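Local coordinates for coenzyme A transferase (Yersinia pestis, PDB 3QLI), which probably transfers coenzyme A between acyl-CoA thioesters and free carboxylates such as acetate, at residues S225-D230 with F416-L421; L339-T344 with I380-T385; S392-R397 with L431-L436. All blocks are in the same frame, centred on the assembly; numbering follows the deposited sequence.

Interaction 1 (S225-D230 with F416-L421); sequences SHIIAD and FGAVNL
The C-terminal part of helix 220-230 passes beside the start of strand 417-420, the backbones coming nearest at I227 and G417, whose CA atoms are 6.5 Å apart. I227 alone carries the helix side of the contact. Its CB is directed at the strand, and its two arms share the work. With CG1 beside the backbone N and CG2 anti to it (chi1 -63°), the branched residue sends two methyls to different parts of the strand. CD1, at the end of the longer arm, comes down on bare backbone, 3.7 Å from both G417 N and G417 CA. The shorter branch meets a side chain: I227 CG2 lies 3.8 Å from A418 CB, methyl against methyl.

Each residue type suits its place. Isoleucine spans glycine and alanine at once because it branches at CB. G417 has no side chain, and at its backbone angles (phi 137°, psi -159°) a CB would collide with the carbonyl oxygen of F416, a conformation that only glycine adopts comfortably. A418 adds a single methyl turned toward the helix. V413 of the neighbouring strand 411-414 touches both I227 and A418, completing a small apolar cluster near the surface. On its other flank the helix meets helix 244-252, where S225 and A229 pack; the S225 hydroxyl is hydrogen-bonded to the carbonyls of Y221 and T222 one turn back, so a polar residue can be buried there.

Strands 411-414 and 417-420 run antiparallel as a hairpin, the second forming one edge of an otherwise parallel sheet. A helix lying on the face of such a sheet, through one aliphatic residue set over small ones, is consistent with the layered alpha/beta, Rossmann-like architecture built on this sheet.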
loop_
_atom_site.group_PDB
_atom_site.type_symbol
_atom_site.label_atom_id
_atom_site.label_comp_id
_atom_site.label_asym_id
_atom_site.label_seq_id
_atom_site.Cartn_x
_atom_site.Cartn_y
_atom_site.Cartn_z
ATOM N N SER A 225 -22.491 -3.867 -15.025
ATOM C CA SER A 225 -21.617 -4.464 -16.030
ATOM C C SER A 225 -21.450 -3.547 -17.239
ATOM O O SER A 225 -20.396 -3.536 -17.865
ATOM C CB SER A 225 -22.110 -5.855 -16.457
ATOM O OG SER A 225 -23.388 -5.761 -17.066
ATOM N N HIS A 226 -22.478 -2.768 -17.573
ATOM C CA HIS A 226 -22.351 -1.832 -18.692
ATOM C C HIS A 226 -21.526 -0.590 -18.372
ATOM O O HIS A 226 -20.772 -0.111 -19.219
ATOM C CB HIS A 226 -23.715 -1.471 -19.279
ATOM C CG HIS A 226 -24.303 -2.579 -20.092
ATOM N ND1 HIS A 226 -25.140 -3.534 -19.553
ATOM C CD2 HIS A 226 -24.115 -2.932 -21.387
ATOM C CE1 HIS A 226 -25.478 -4.403 -20.492
ATOM N NE2 HIS A 226 -24.867 -4.061 -21.614
ATOM N N ILE A 227 -21.643 -0.076 -17.154
ATOM C CA ILE A 227 -20.831 1.080 -16.781
ATOM C C ILE A 227 -19.352 0.664 -16.769
ATOM O O ILE A 227 -18.476 1.367 -17.268
ATOM C CB ILE A 227 -21.231 1.609 -15.405
ATOM C CG1 ILE A 227 -22.680 2.103 -15.428
ATOM C CG2 ILE A 227 -20.275 2.717 -14.951
ATOM C CD1 ILE A 227 -23.307 2.134 -14.043
ATOM N N ILE A 228 -19.082 -0.492 -16.193
ATOM C CA ILE A 228 -17.714 -1.009 -16.159
ATOM C C ILE A 228 -17.199 -1.230 -17.569
ATOM O O ILE A 228 -16.105 -0.784 -17.920
ATOM C CB ILE A 228 -17.635 -2.325 -15.367
ATOM C CG1 ILE A 228 -17.923 -2.052 -13.891
ATOM C CG2 ILE A 228 -16.258 -2.998 -15.557
ATOM C CD1 ILE A 228 -17.919 -3.285 -13.021
ATOM N N ALA A 229 -17.995 -1.902 -18.398
ATOM C CA ALA A 229 -17.554 -2.185 -19.763
ATOM C C ALA A 229 -17.237 -0.903 -20.537
ATOM O O ALA A 229 -16.337 -0.887 -21.372
ATOM C CB ALA A 229 -18.588 -3.035 -20.514
ATOM N N ASP A 230 -17.975 0.167 -20.270
ATOM C CA ASP A 230 -17.704 1.436 -20.937
ATOM C C ASP A 230 -16.318 1.982 -20.584
ATOM O O ASP A 230 -15.753 2.782 -21.327
ATOM C CB ASP A 230 -18.763 2.481 -20.585
ATOM C CG ASP A 230 -20.083 2.258 -21.309
ATOM O OD1 ASP A 230 -20.141 1.408 -22.226
ATOM O OD2 ASP A 230 -21.063 2.956 -20.955
ATOM N N PHE A 416 -25.826 3.180 -10.212
ATOM C CA PHE A 416 -26.130 4.583 -10.567
ATOM C C PHE A 416 -25.000 5.378 -11.238
ATOM O O PHE A 416 -25.150 6.565 -11.530
ATOM C CB PHE A 416 -26.674 5.331 -9.348
ATOM C CG PHE A 416 -27.927 4.715 -8.793
ATOM C CD1 PHE A 416 -29.106 4.737 -9.525
ATOM C CD2 PHE A 416 -27.916 4.074 -7.571
ATOM C CE1 PHE A 416 -30.268 4.154 -9.025
ATOM C CE2 PHE A 416 -29.069 3.494 -7.059
ATOM C CZ PHE A 416 -30.244 3.527 -7.787
ATOM N N GLY A 417 -23.872 4.732 -11.514
ATOM C CA GLY A 417 -22.846 5.400 -12.298
ATOM C C GLY A 417 -21.457 5.175 -11.740
ATOM O O GLY A 417 -21.254 4.235 -10.991
ATOM N N ALA A 418 -20.524 6.056 -12.089
ATOM C CA ALA A 418 -19.119 5.885 -11.740
ATOM C C ALA A 418 -18.516 7.210 -11.284
ATOM O O ALA A 418 -18.913 8.277 -11.751
ATOM C CB ALA A 418 -18.347 5.357 -12.940
ATOM N N VAL A 419 -17.544 7.145 -10.383
ATOM C CA VAL A 419 -16.847 8.357 -9.958
ATOM C C VAL A 419 -15.360 8.063 -9.863
ATOM O O VAL A 419 -14.971 7.059 -9.284
ATOM C CB VAL A 419 -17.349 8.845 -8.581
ATOM C CG1 VAL A 419 -16.525 10.056 -8.094
ATOM C CG2 VAL A 419 -18.833 9.197 -8.648
ATOM N N ASN A 420 -14.549 8.949 -10.428
ATOM C CA ASN A 420 -13.098 8.917 -10.264
ATOM C C ASN A 420 -12.732 9.838 -9.099
ATOM O O ASN A 420 -12.925 11.055 -9.178
ATOM C CB ASN A 420 -12.436 9.385 -11.564
ATOM C CG ASN A 420 -10.919 9.498 -11.464
ATOM O OD1 ASN A 420 -10.313 9.248 -10.418
ATOM N ND2 ASN A 420 -10.301 9.891 -12.568
ATOM N N LEU A 421 -12.245 9.255 -8.009
ATOM C CA LEU A 421 -11.994 10.004 -6.775
ATOM C C LEU A 421 -10.646 10.751 -6.724
ATOM O O LEU A 421 -10.443 11.605 -5.858
ATOM C CB LEU A 421 -12.108 9.064 -5.568
ATOM C CG LEU A 421 -13.434 8.323 -5.377
ATOM C CD1 LEU A 421 -13.324 7.342 -4.235
ATOM C CD2 LEU A 421 -14.539 9.331 -5.097
#

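Interaction 2 (L339-T344 with I380-T385); sequences LQIDLT and IATPST
Strand 340-342 opens with a classic beta bulge, L339 and Q340 being paired with the single residue N348, and its I341 packs on T382, just beyond strand 377-381. L339 is a CoA-binding residue of this protein, so the contact lies at the border of the CoA site. The CA atoms of L339 and T382, 6.6 Å apart, mark the nearest approach of the backbones. The touching groups are aliphatic: I341 CD1 is 3.8 Å from T382 CG2, and I341 CG1 follows at 4.0 Å from the same methyl. The two side chains run alongside each other in opposite directions.

Threonine suits this place because it offers a different group to each neighbour. Its hydroxyl is turned away from the backbone N (chi1 175°), which puts CG2 between that N and the carbonyl carbon, facing I341. T382 OG1 donates to P383 O over 2.8 Å, meeting the carbonyl at a C=O...O angle of 132°. L339 O is 4.1 Å from T382 OG1 and takes its hydrogen bond from NH1 of R393, another CoA-binding residue, whose side chain also touches T382.

Beyond I341 the strand ends in an Asx turn. D342 OD1 accepts T344 N at 2.9 Å, approached from above the carboxylate plane, and T344 OG1 at 2.6 Å on the syn side; A346 N is a further donor to this oxygen, while D342 OD2 takes I398 N.

An apolar pairing is thus flanked by polar groups whose hydrogen bonds go to partners other than the facing segment. The several donors gathered on D342 would probably favour its ionised form and hold its carboxylate steady, and the T382 hydroxyl is occupied by a carbonyl next in its own chain, which leaves its methyl to the isoleucine.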
loop_
_atom_site.group_PDB
_atom_site.type_symbol
_atom_site.label_atom_id
_atom_site.label_comp_id
_atom_site.label_asym_id
_atom_site.label_seq_id
_atom_site.Cartn_x
_atom_site.Cartn_y
_atom_site.Cartn_z
ATOM N N LEU A 339 -17.859 -4.691 -0.372
ATOM C CA LEU A 339 -19.117 -4.816 0.370
ATOM C C LEU A 339 -19.681 -3.443 0.732
ATOM O O LEU A 339 -20.891 -3.231 0.726
ATOM C CB LEU A 339 -18.919 -5.659 1.640
ATOM C CG LEU A 339 -18.583 -7.128 1.370
ATOM C CD1 LEU A 339 -18.499 -7.910 2.676
ATOM C CD2 LEU A 339 -19.624 -7.752 0.443
ATOM N N GLN A 340 -18.793 -2.512 1.055
ATOM C CA GLN A 340 -19.213 -1.169 1.445
ATOM C C GLN A 340 -18.256 -0.120 0.913
ATOM O O GLN A 340 -17.058 -0.376 0.759
ATOM C CB GLN A 340 -19.235 -1.030 2.969
ATOM C CG GLN A 340 -20.002 -2.086 3.715
ATOM C CD GLN A 340 -19.832 -1.914 5.206
ATOM O OE1 GLN A 340 -18.709 -1.862 5.709
ATOM N NE2 GLN A 340 -20.943 -1.777 5.917
ATOM N N ILE A 341 -18.789 1.072 0.657
ATOM C CA ILE A 341 -17.974 2.229 0.330
ATOM C C ILE A 341 -18.415 3.364 1.241
ATOM O O ILE A 341 -19.613 3.612 1.386
ATOM C CB ILE A 341 -18.182 2.673 -1.140
ATOM C CG1 ILE A 341 -17.871 1.523 -2.106
ATOM C CG2 ILE A 341 -17.311 3.879 -1.455
ATOM C CD1 ILE A 341 -18.083 1.906 -3.582
ATOM N N ASP A 342 -17.475 4.056 1.874
ATOM C CA ASP A 342 -17.907 5.150 2.737
ATOM C C ASP A 342 -17.728 6.511 2.073
ATOM O O ASP A 342 -17.229 6.596 0.951
ATOM C CB ASP A 342 -17.319 5.065 4.162
ATOM C CG ASP A 342 -15.844 5.456 4.242
ATOM O OD1 ASP A 342 -15.307 6.099 3.300
ATOM O OD2 ASP A 342 -15.236 5.134 5.299
ATOM N N LEU A 343 -18.181 7.567 2.743
ATOM C CA LEU A 343 -18.187 8.892 2.141
ATOM C C LEU A 343 -16.804 9.516 1.967
ATOM O O LEU A 343 -16.680 10.577 1.355
ATOM C CB LEU A 343 -19.113 9.839 2.926
ATOM C CG LEU A 343 -20.585 9.414 2.882
ATOM C CD1 LEU A 343 -21.463 10.341 3.727
ATOM C CD2 LEU A 343 -21.082 9.363 1.424
ATOM N N THR A 344 -15.771 8.860 2.497
ATOM C CA THR A 344 -14.397 9.303 2.284
ATOM C C THR A 344 -13.808 8.643 1.042
ATOM O O THR A 344 -12.761 9.070 0.552
ATOM C CB THR A 344 -13.464 8.974 3.488
ATOM O OG1 THR A 344 -13.122 7.584 3.468
ATOM C CG2 THR A 344 -14.133 9.314 4.809
ATOM N N ILE A 380 -13.680 -0.281 -8.468
ATOM C CA ILE A 380 -14.228 -1.060 -7.362
ATOM C C ILE A 380 -15.735 -0.841 -7.422
ATOM O O ILE A 380 -16.199 0.292 -7.441
ATOM C CB ILE A 380 -13.665 -0.611 -6.015
ATOM C CG1 ILE A 380 -12.170 -0.985 -5.926
ATOM C CG2 ILE A 380 -14.469 -1.239 -4.882
ATOM C CD1 ILE A 380 -11.449 -0.418 -4.686
ATOM N N ALA A 381 -16.490 -1.931 -7.488
ATOM C CA ALA A 381 -17.919 -1.832 -7.772
ATOM C C ALA A 381 -18.740 -2.520 -6.700
ATOM O O ALA A 381 -18.312 -3.531 -6.132
ATOM C CB ALA A 381 -18.223 -2.454 -9.133
ATOM N N THR A 382 -19.928 -1.985 -6.432
ATOM C CA THR A 382 -20.884 -2.672 -5.565
ATOM C C THR A 382 -22.292 -2.206 -5.908
ATOM O O THR A 382 -22.478 -1.056 -6.311
ATOM C CB THR A 382 -20.639 -2.362 -4.071
ATOM O OG1 THR A 382 -21.666 -2.970 -3.272
ATOM C CG2 THR A 382 -20.658 -0.858 -3.828
ATOM N N PRO A 383 -23.288 -3.099 -5.759
ATOM C CA PRO A 383 -24.682 -2.627 -5.764
ATOM C C PRO A 383 -24.815 -1.602 -4.639
ATOM O O PRO A 383 -24.090 -1.723 -3.638
ATOM C CB PRO A 383 -25.493 -3.875 -5.392
ATOM C CG PRO A 383 -24.548 -5.033 -5.493
ATOM C CD PRO A 383 -23.156 -4.520 -5.388
ATOM N N SER A 384 -25.725 -0.639 -4.764
ATOM C CA SER A 384 -25.811 0.437 -3.787
ATOM C C SER A 384 -26.486 0.019 -2.487
ATOM O O SER A 384 -26.319 0.685 -1.468
ATOM C CB SER A 384 -26.545 1.645 -4.376
ATOM O OG SER A 384 -27.919 1.349 -4.549
ATOM N N THR A 385 -27.250 -1.070 -2.516
ATOM C CA THR A 385 -27.974 -1.507 -1.325
ATOM C C THR A 385 -27.878 -3.011 -1.102
ATOM O O THR A 385 -27.377 -3.751 -1.949
ATOM C CB THR A 385 -29.472 -1.139 -1.392
ATOM O OG1 THR A 385 -30.123 -1.938 -2.390
ATOM C CG2 THR A 385 -29.638 0.328 -1.733
#

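Interaction 3 (S392-R397 with L431-L436); sequences SRIIPR and LRIIEL
Peptide carbonyls, rather than rings, are the flat groups where I394 meets the end of helix 426-434: I394 CG1 stands over one face of the L436 carbonyl, 4.4 Å from L436 O, an oxygen that is also hydrogen-bonded to the hydroxyl of T414. The carbonyl of I394 itself accepts S392 OG over 2.7 Å, the donor tilted 21° from the carbonyl plane, a local bond between residues two apart.

The main apolar touch is methyl to methyl, I394 CG2 to I433 CG2 at 3.8 Å, with the two side chains crossing at a slant. In I394 this methyl stands anti to the backbone N (chi1 -53°), and in I433 it does the same, so the beta branches meet while CG1 of I394 points to the L436 carbonyl. Beta-branched residues suit such a buried seam, filling it close to both backbones.

I394 sits on strand 394-395, parallel to strand 340-342, and also packs on I341 and T414. I433 and L436 rest on I412 of strand 411-414, while helix 439-451 takes up I434 on another face of the helix, placing the contact between the small three-stranded sheet and the hairpin edge of the larger one.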
loop_
_atom_site.group_PDB
_atom_site.type_symbol
_atom_site.label_atom_id
_atom_site.label_comp_id
_atom_site.label_asym_id
_atom_site.label_seq_id
_atom_site.Cartn_x
_atom_site.Cartn_y
_atom_site.Cartn_z
ATOM N N SER A 392 -28.125 0.348 3.112
ATOM C CA SER A 392 -27.249 1.013 2.164
ATOM C C SER A 392 -25.842 0.433 2.225
ATOM O O SER A 392 -25.302 0.217 3.312
ATOM C CB SER A 392 -27.191 2.506 2.447
ATOM O OG SER A 392 -26.397 3.164 1.473
ATOM N N ARG A 393 -25.238 0.195 1.065
ATOM C CA ARG A 393 -23.836 -0.235 1.038
ATOM C C ARG A 393 -22.919 0.962 0.872
ATOM O O ARG A 393 -21.691 0.835 0.958
ATOM C CB ARG A 393 -23.593 -1.279 -0.057
ATOM C CG ARG A 393 -24.217 -2.645 0.262
ATOM C CD ARG A 393 -23.881 -3.670 -0.817
ATOM N NE ARG A 393 -24.334 -5.022 -0.480
ATOM C CZ ARG A 393 -23.716 -5.834 0.374
ATOM N NH1 ARG A 393 -22.613 -5.437 1.009
ATOM N NH2 ARG A 393 -24.205 -7.048 0.602
ATOM N N ILE A 394 -23.518 2.130 0.644
ATOM C CA ILE A 394 -22.788 3.392 0.688
ATOM C C ILE A 394 -23.042 3.980 2.070
ATOM O O ILE A 394 -24.182 4.275 2.421
ATOM C CB ILE A 394 -23.270 4.387 -0.386
ATOM C CG1 ILE A 394 -23.255 3.740 -1.781
ATOM C CG2 ILE A 394 -22.447 5.688 -0.319
ATOM C CD1 ILE A 394 -21.876 3.190 -2.228
ATOM N N ILE A 395 -21.991 4.133 2.869
ATOM C CA ILE A 395 -22.181 4.438 4.285
ATOM C C ILE A 395 -21.360 5.646 4.719
ATOM O O ILE A 395 -20.409 6.047 4.029
ATOM C CB ILE A 395 -21.837 3.222 5.183
ATOM C CG1 ILE A 395 -20.348 2.855 5.061
ATOM C CG2 ILE A 395 -22.710 2.029 4.814
ATOM C CD1 ILE A 395 -19.887 1.794 6.067
ATOM N N PRO A 396 -21.725 6.242 5.863
ATOM C CA PRO A 396 -20.955 7.411 6.309
ATOM C C PRO A 396 -19.480 7.065 6.515
ATOM O O PRO A 396 -18.619 7.783 6.013
ATOM C CB PRO A 396 -21.601 7.768 7.652
ATOM C CG PRO A 396 -23.016 7.220 7.546
ATOM C CD PRO A 396 -22.862 5.940 6.757
ATOM N N ARG A 397 -19.212 5.976 7.235
ATOM C CA ARG A 397 -17.858 5.669 7.688
ATOM C C ARG A 397 -17.695 4.188 8.020
ATOM O O ARG A 397 -18.440 3.634 8.825
ATOM C CB ARG A 397 -17.524 6.518 8.923
ATOM C CG ARG A 397 -16.076 6.442 9.378
ATOM C CD ARG A 397 -15.864 7.303 10.614
ATOM N NE ARG A 397 -14.480 7.269 11.080
ATOM C CZ ARG A 397 -14.015 6.434 12.007
ATOM N NH1 ARG A 397 -14.820 5.545 12.582
ATOM N NH2 ARG A 397 -12.738 6.490 12.365
ATOM N N LEU A 431 -19.746 14.554 -1.903
ATOM C CA LEU A 431 -20.873 14.966 -2.745
ATOM C C LEU A 431 -21.061 14.031 -3.940
ATOM O O LEU A 431 -22.186 13.664 -4.281
ATOM C CB LEU A 431 -20.697 16.409 -3.226
ATOM C CG LEU A 431 -20.767 17.513 -2.158
ATOM C CD1 LEU A 431 -20.356 18.853 -2.751
ATOM C CD2 LEU A 431 -22.166 17.614 -1.535
ATOM N N ARG A 432 -19.966 13.636 -4.579
ATOM C CA ARG A 432 -20.074 12.775 -5.756
ATOM C C ARG A 432 -20.421 11.342 -5.393
ATOM O O ARG A 432 -21.161 10.669 -6.114
ATOM C CB ARG A 432 -18.805 12.853 -6.620
ATOM C CG ARG A 432 -18.612 14.224 -7.204
ATOM C CD ARG A 432 -17.393 14.361 -8.068
ATOM N NE ARG A 432 -17.347 15.710 -8.619
ATOM C CZ ARG A 432 -16.453 16.146 -9.500
ATOM N NH1 ARG A 432 -15.499 15.333 -9.965
ATOM N NH2 ARG A 432 -16.526 17.401 -9.925
ATOM N N ILE A 433 -19.912 10.881 -4.253
ATOM C CA ILE A 433 -20.210 9.542 -3.788
ATOM C C ILE A 433 -21.677 9.370 -3.395
ATOM O O ILE A 433 -22.280 8.342 -3.665
ATOM C CB ILE A 433 -19.308 9.157 -2.599
ATOM C CG1 ILE A 433 -17.859 8.990 -3.080
ATOM C CG2 ILE A 433 -19.819 7.893 -1.942
ATOM C CD1 ILE A 433 -16.833 8.876 -1.942
ATOM N N ILE A 434 -22.248 10.377 -2.748
ATOM C CA ILE A 434 -23.662 10.328 -2.396
ATOM C C ILE A 434 -24.536 10.096 -3.628
ATOM O O ILE A 434 -25.563 9.421 -3.560
ATOM C CB ILE A 434 -24.086 11.617 -1.649
ATOM C CG1 ILE A 434 -23.536 11.581 -0.216
ATOM C CG2 ILE A 434 -25.595 11.747 -1.609
ATOM C CD1 ILE A 434 -23.583 12.935 0.511
ATOM N N GLU A 435 -24.128 10.646 -4.765
ATOM C CA GLU A 435 -24.926 10.483 -5.979
ATOM C C GLU A 435 -24.877 9.060 -6.543
ATOM O O GLU A 435 -25.658 8.722 -7.441
ATOM C CB GLU A 435 -24.578 11.540 -7.040
ATOM C CG GLU A 435 -24.885 12.975 -6.596
ATOM C CD GLU A 435 -26.288 13.111 -5.983
ATOM O OE1 GLU A 435 -27.265 12.919 -6.728
ATOM O OE2 GLU A 435 -26.418 13.393 -4.764
ATOM N N LEU A 436 -23.982 8.220 -6.008
ATOM C CA LEU A 436 -23.963 6.799 -6.391
ATOM C C LEU A 436 -24.792 5.943 -5.442
ATOM O O LEU A 436 -24.989 4.754 -5.679
ATOM C CB LEU A 436 -22.530 6.243 -6.422
ATOM C CG LEU A 436 -21.576 6.816 -7.467
ATOM C CD1 LEU A 436 -20.304 5.969 -7.556
ATOM C CD2 LEU A 436 -22.237 6.920 -8.834
#

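In the fold
All three contacts lie on the same side of the chain's centre. Interactions 2 and 3 have centres about 7 Å apart; that of interaction 1 is about 13 Å from interaction 2 and 15 Å from interaction 3. Along the chain, interaction 2 closes before interaction 3 opens; the span of interaction 1 encloses the former and crosses the latter. The six-stranded mixed sheet connects 1 with 2, where I228 packs on A381. Probable hydrogen bonds from R393 N to S384 O and R393 NH1 to L339 O join 2 with 3, and L436 packs on G417 and V419. Together they join helix 220-230, the large sheet's edge and the small sheet next to a CoA site that includes L339 and R393.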